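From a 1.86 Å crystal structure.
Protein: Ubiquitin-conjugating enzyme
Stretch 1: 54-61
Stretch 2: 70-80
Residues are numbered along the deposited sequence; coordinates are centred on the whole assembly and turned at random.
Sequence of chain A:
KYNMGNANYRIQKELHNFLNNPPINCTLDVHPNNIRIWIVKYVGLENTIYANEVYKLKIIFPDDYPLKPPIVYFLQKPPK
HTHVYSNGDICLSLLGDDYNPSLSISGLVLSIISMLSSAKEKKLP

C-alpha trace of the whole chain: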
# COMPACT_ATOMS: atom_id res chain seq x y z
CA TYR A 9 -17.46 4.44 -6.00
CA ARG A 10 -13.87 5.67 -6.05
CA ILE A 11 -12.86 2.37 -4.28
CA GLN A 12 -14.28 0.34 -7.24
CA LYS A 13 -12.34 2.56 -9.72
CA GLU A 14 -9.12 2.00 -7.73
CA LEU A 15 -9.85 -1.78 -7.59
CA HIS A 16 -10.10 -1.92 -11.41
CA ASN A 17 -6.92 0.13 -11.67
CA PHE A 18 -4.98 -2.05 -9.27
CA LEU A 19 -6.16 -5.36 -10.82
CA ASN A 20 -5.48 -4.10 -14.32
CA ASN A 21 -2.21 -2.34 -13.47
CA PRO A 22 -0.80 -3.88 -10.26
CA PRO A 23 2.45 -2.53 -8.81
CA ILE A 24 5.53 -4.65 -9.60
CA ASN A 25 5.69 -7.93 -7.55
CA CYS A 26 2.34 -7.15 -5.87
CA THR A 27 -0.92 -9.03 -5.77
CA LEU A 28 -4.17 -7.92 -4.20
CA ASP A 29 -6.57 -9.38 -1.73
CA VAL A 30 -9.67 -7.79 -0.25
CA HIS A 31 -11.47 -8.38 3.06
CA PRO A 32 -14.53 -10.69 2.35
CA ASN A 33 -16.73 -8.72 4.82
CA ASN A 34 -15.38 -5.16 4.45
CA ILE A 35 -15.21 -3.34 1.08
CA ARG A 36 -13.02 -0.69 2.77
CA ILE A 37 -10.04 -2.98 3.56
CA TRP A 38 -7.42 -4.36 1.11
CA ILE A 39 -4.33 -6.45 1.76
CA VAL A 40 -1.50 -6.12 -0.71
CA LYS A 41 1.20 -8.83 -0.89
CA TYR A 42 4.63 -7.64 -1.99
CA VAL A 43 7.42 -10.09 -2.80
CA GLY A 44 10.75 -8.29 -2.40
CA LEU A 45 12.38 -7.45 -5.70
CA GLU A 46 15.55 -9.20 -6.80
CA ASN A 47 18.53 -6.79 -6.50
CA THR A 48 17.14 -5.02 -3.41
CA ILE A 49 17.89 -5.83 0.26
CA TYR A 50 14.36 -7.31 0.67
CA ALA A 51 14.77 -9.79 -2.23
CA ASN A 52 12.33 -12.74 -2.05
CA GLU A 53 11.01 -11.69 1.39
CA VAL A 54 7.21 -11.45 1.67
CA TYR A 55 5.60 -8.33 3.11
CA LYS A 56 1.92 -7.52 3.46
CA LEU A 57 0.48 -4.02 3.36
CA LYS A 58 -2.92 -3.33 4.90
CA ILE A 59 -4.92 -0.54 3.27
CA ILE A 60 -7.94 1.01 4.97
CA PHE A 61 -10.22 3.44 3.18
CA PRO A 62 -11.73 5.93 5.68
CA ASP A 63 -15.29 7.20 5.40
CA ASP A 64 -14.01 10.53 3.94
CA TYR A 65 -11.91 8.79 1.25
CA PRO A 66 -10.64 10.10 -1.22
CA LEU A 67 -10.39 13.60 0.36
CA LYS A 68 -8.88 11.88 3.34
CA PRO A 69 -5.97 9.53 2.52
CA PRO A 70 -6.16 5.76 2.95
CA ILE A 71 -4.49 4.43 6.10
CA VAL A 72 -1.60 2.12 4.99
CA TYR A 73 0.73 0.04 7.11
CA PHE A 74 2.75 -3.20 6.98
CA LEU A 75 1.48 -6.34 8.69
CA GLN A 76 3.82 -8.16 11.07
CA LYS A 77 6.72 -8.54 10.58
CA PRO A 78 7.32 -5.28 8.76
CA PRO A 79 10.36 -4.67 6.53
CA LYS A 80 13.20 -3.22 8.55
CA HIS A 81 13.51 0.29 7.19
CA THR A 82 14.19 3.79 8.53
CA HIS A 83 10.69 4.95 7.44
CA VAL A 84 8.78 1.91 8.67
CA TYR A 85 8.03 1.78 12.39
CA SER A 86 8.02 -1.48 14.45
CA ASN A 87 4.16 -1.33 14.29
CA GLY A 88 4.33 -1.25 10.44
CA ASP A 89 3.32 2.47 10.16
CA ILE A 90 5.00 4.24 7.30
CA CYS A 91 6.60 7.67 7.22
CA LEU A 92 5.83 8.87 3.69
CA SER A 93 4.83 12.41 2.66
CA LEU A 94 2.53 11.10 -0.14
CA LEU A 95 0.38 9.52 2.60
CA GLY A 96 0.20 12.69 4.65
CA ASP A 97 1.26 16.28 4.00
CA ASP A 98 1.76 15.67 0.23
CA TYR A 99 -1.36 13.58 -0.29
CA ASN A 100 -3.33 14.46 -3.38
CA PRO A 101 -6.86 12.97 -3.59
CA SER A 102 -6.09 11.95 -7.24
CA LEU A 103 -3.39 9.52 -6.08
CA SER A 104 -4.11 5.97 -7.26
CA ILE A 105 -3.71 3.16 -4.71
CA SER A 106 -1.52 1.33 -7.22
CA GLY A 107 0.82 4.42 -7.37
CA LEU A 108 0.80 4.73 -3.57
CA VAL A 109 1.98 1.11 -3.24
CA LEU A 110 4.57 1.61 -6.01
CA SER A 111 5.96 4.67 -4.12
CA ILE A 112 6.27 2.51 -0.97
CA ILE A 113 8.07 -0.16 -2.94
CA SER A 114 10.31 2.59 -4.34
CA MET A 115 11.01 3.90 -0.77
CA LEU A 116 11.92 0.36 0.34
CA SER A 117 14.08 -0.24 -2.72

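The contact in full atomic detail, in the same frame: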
# COMPACT_ATOMS: atom_id res chain seq x y z
N VAL A 54 8.61 -11.80 1.87
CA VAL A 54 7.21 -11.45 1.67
C VAL A 54 6.79 -10.44 2.70
O VAL A 54 7.04 -10.62 3.89
CB VAL A 54 6.29 -12.71 1.72
CG1 VAL A 54 4.79 -12.33 1.72
CG2 VAL A 54 6.62 -13.65 0.56
N TYR A 55 6.19 -9.34 2.23
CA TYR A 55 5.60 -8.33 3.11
C TYR A 55 4.16 -8.06 2.70
O TYR A 55 3.80 -8.12 1.52
CB TYR A 55 6.46 -7.04 3.15
CG TYR A 55 7.84 -7.32 3.67
CD1 TYR A 55 8.07 -7.51 5.04
CD2 TYR A 55 8.93 -7.46 2.79
CE1 TYR A 55 9.35 -7.82 5.52
CE2 TYR A 55 10.21 -7.75 3.26
CZ TYR A 55 10.40 -7.93 4.63
OH TYR A 55 11.64 -8.22 5.09
N LYS A 56 3.33 -7.77 3.69
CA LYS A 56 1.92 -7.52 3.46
C LYS A 56 1.54 -6.14 3.96
O LYS A 56 1.83 -5.77 5.08
CB LYS A 56 1.03 -8.61 4.06
CG LYS A 56 1.02 -9.86 3.18
CD LYS A 56 0.08 -10.91 3.65
CE LYS A 56 0.06 -12.06 2.63
NZ LYS A 56 -0.71 -13.23 3.12
N LEU A 57 0.88 -5.40 3.09
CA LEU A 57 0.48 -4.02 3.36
C LEU A 57 -1.03 -3.98 3.53
O LEU A 57 -1.81 -4.38 2.61
CB LEU A 57 0.91 -3.19 2.15
CG LEU A 57 1.33 -1.73 2.10
CD1 LEU A 57 2.41 -1.37 3.11
CD2 LEU A 57 1.81 -1.43 0.66
N LYS A 58 -1.48 -3.49 4.67
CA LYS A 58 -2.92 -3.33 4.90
C LYS A 58 -3.33 -1.90 4.53
O LYS A 58 -2.67 -0.94 4.92
CB LYS A 58 -3.31 -3.65 6.32
CG LYS A 58 -4.82 -3.57 6.50
CD LYS A 58 -5.27 -4.45 7.70
CE LYS A 58 -6.51 -3.86 8.34
NZ LYS A 58 -6.92 -4.66 9.58
N ILE A 59 -4.41 -1.80 3.78
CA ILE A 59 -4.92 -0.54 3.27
C ILE A 59 -6.35 -0.34 3.72
O ILE A 59 -7.22 -1.14 3.41
CB ILE A 59 -4.80 -0.44 1.73
CG1 ILE A 59 -3.33 -0.55 1.28
CG2 ILE A 59 -5.39 0.91 1.24
CD1 ILE A 59 -3.19 -0.86 -0.22
N ILE A 60 -6.59 0.72 4.49
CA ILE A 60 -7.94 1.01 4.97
C ILE A 60 -8.45 2.31 4.41
O ILE A 60 -7.83 3.38 4.60
CB ILE A 60 -7.99 1.09 6.53
CG1 ILE A 60 -7.36 -0.16 7.16
CG2 ILE A 60 -9.44 1.31 7.02
CD1 ILE A 60 -6.98 -0.01 8.59
N PHE A 61 -9.58 2.24 3.72
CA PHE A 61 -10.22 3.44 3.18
C PHE A 61 -11.19 4.04 4.21
O PHE A 61 -12.19 3.40 4.56
CB PHE A 61 -11.00 3.12 1.93
CG PHE A 61 -10.16 2.56 0.83
CD1 PHE A 61 -9.55 3.41 -0.10
CD2 PHE A 61 -9.98 1.17 0.73
CE1 PHE A 61 -8.76 2.87 -1.14
CE2 PHE A 61 -9.18 0.64 -0.30
CZ PHE A 61 -8.58 1.48 -1.22
N PRO A 70 -5.94 7.07 2.34
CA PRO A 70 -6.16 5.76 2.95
C PRO A 70 -5.16 5.60 4.09
O PRO A 70 -4.11 6.28 4.10
CB PRO A 70 -5.83 4.78 1.81
CG PRO A 70 -4.88 5.54 0.92
CD PRO A 70 -5.32 6.98 0.99
N ILE A 71 -5.48 4.78 5.07
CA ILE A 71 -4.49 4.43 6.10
C ILE A 71 -3.76 3.18 5.58
O ILE A 71 -4.41 2.19 5.15
CB ILE A 71 -5.18 4.17 7.45
CG1 ILE A 71 -5.73 5.49 8.02
CG2 ILE A 71 -4.20 3.47 8.42
CD1 ILE A 71 -7.07 5.37 8.73
N VAL A 72 -2.42 3.22 5.58
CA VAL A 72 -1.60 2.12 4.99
C VAL A 72 -0.47 1.77 5.92
O VAL A 72 0.32 2.67 6.31
CB VAL A 72 -1.02 2.51 3.59
CG1 VAL A 72 -0.20 1.37 2.96
CG2 VAL A 72 -2.11 2.88 2.65
N TYR A 73 -0.37 0.49 6.29
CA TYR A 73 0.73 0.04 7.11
C TYR A 73 1.07 -1.43 6.85
O TYR A 73 0.21 -2.19 6.36
CB TYR A 73 0.42 0.29 8.60
CG TYR A 73 -0.75 -0.49 9.14
CD1 TYR A 73 -0.57 -1.75 9.73
CD2 TYR A 73 -2.05 0.02 9.04
CE1 TYR A 73 -1.64 -2.47 10.20
CE2 TYR A 73 -3.16 -0.70 9.53
CZ TYR A 73 -2.93 -1.94 10.11
OH TYR A 73 -4.00 -2.65 10.61
N PHE A 74 2.30 -1.82 7.17
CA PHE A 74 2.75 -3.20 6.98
C PHE A 74 2.28 -4.13 8.09
O PHE A 74 2.30 -3.76 9.28
CB PHE A 74 4.25 -3.27 6.91
CG PHE A 74 4.82 -2.79 5.61
CD1 PHE A 74 4.90 -3.66 4.51
CD2 PHE A 74 5.29 -1.48 5.47
CE1 PHE A 74 5.44 -3.23 3.28
CE2 PHE A 74 5.83 -1.04 4.27
CZ PHE A 74 5.91 -1.93 3.16
N LEU A 75 1.84 -5.33 7.71
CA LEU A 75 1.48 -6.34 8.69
C LEU A 75 2.76 -6.89 9.29
O LEU A 75 3.85 -6.64 8.76
CB LEU A 75 0.59 -7.44 8.07
CG LEU A 75 -0.79 -6.95 7.58
CD1 LEU A 75 -1.58 -8.10 7.02
CD2 LEU A 75 -1.59 -6.22 8.68
N GLN A 76 2.65 -7.61 10.40
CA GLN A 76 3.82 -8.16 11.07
C GLN A 76 4.37 -9.36 10.32
O GLN A 76 3.57 -10.15 9.83
CB GLN A 76 3.45 -8.54 12.53
CG GLN A 76 3.15 -7.31 13.43
CD GLN A 76 4.38 -6.42 13.59
OE1 GLN A 76 5.46 -6.89 13.95
NE2 GLN A 76 4.22 -5.11 13.31
N LYS A 77 5.70 -9.51 10.16
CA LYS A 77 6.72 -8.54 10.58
C LYS A 77 6.95 -7.51 9.48
O LYS A 77 7.05 -7.89 8.31
CB LYS A 77 8.08 -9.22 10.82
CG LYS A 77 8.17 -10.19 11.99
CD LYS A 77 8.01 -9.48 13.30
CE LYS A 77 8.78 -10.23 14.41
NZ LYS A 77 8.19 -9.92 15.77
N PRO A 78 7.08 -6.22 9.84
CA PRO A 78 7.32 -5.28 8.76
C PRO A 78 8.78 -5.28 8.25
O PRO A 78 9.72 -5.72 8.98
CB PRO A 78 6.92 -3.94 9.36
CG PRO A 78 7.12 -4.09 10.87
CD PRO A 78 7.02 -5.57 11.17
N PRO A 79 9.00 -4.77 7.02
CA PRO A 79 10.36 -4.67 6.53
C PRO A 79 11.10 -3.78 7.48
O PRO A 79 10.50 -2.87 8.05
CB PRO A 79 10.20 -3.99 5.15
CG PRO A 79 8.83 -3.39 5.15
CD PRO A 79 8.01 -4.24 6.05
N LYS A 80 12.37 -4.07 7.70
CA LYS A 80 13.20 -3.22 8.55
C LYS A 80 13.71 -2.12 7.68
O LYS A 80 14.47 -2.39 6.73
CB LYS A 80 14.33 -4.03 9.19
CG LYS A 80 13.86 -4.79 10.41
CD LYS A 80 14.95 -5.53 11.09
CE LYS A 80 14.44 -6.17 12.40
NZ LYS A 80 13.87 -5.16 13.41
O HOH W 1 6.39 -9.89 6.58
O HOH W 2 13.42 -6.41 6.76
O HOH W 3 4.56 -7.26 6.29

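Neighbouring antiparallel strands are commonly held by a backbone ladder and sorted by side-chain alternation, and residues 54-61 and 70-80 of this ubiquitin-conjugating enzyme illustrate both. Lys58 and Tyr73 form the central hydrogen-bonded pair: Lys58 N donates to Tyr73 O at 2.7 Å, and Tyr73 N returns the bond to Lys58 O at 3.0 Å. Ile60 and Ile71 repeat the pattern, while Leu75 N to Lys56 O (2.7 Å) adds a further rung.

Lys58, among the residues most covered here, suits a partly exposed face because its long aliphatic chain can lie against its neighbours. Its CB sits over one face of the Tyr73 ring, whose edge meets Ile60 CD1 (4.0 Å from Tyr73 CE2). On the other face, Leu57, Ile59, Val72 and Phe74 are buried and wholly apolar; Leu57 CD1 lies 3.4 Å from the centroid of the Phe74 ring, almost along its normal.

Tyr55, covered most of all, extends the contact beyond the ladder. Its flat ring packs under Pro79, whose CB lies 3.9 Å from the centroid of the Tyr55 ring, a CH-pi contact with a rigid partner. Its hydroxyl stays polar: water 2 donates to Tyr55 OH (3.0 Å) and accepts from Lys80 N (2.7 Å), bridging the stretches where direct pairing has ended.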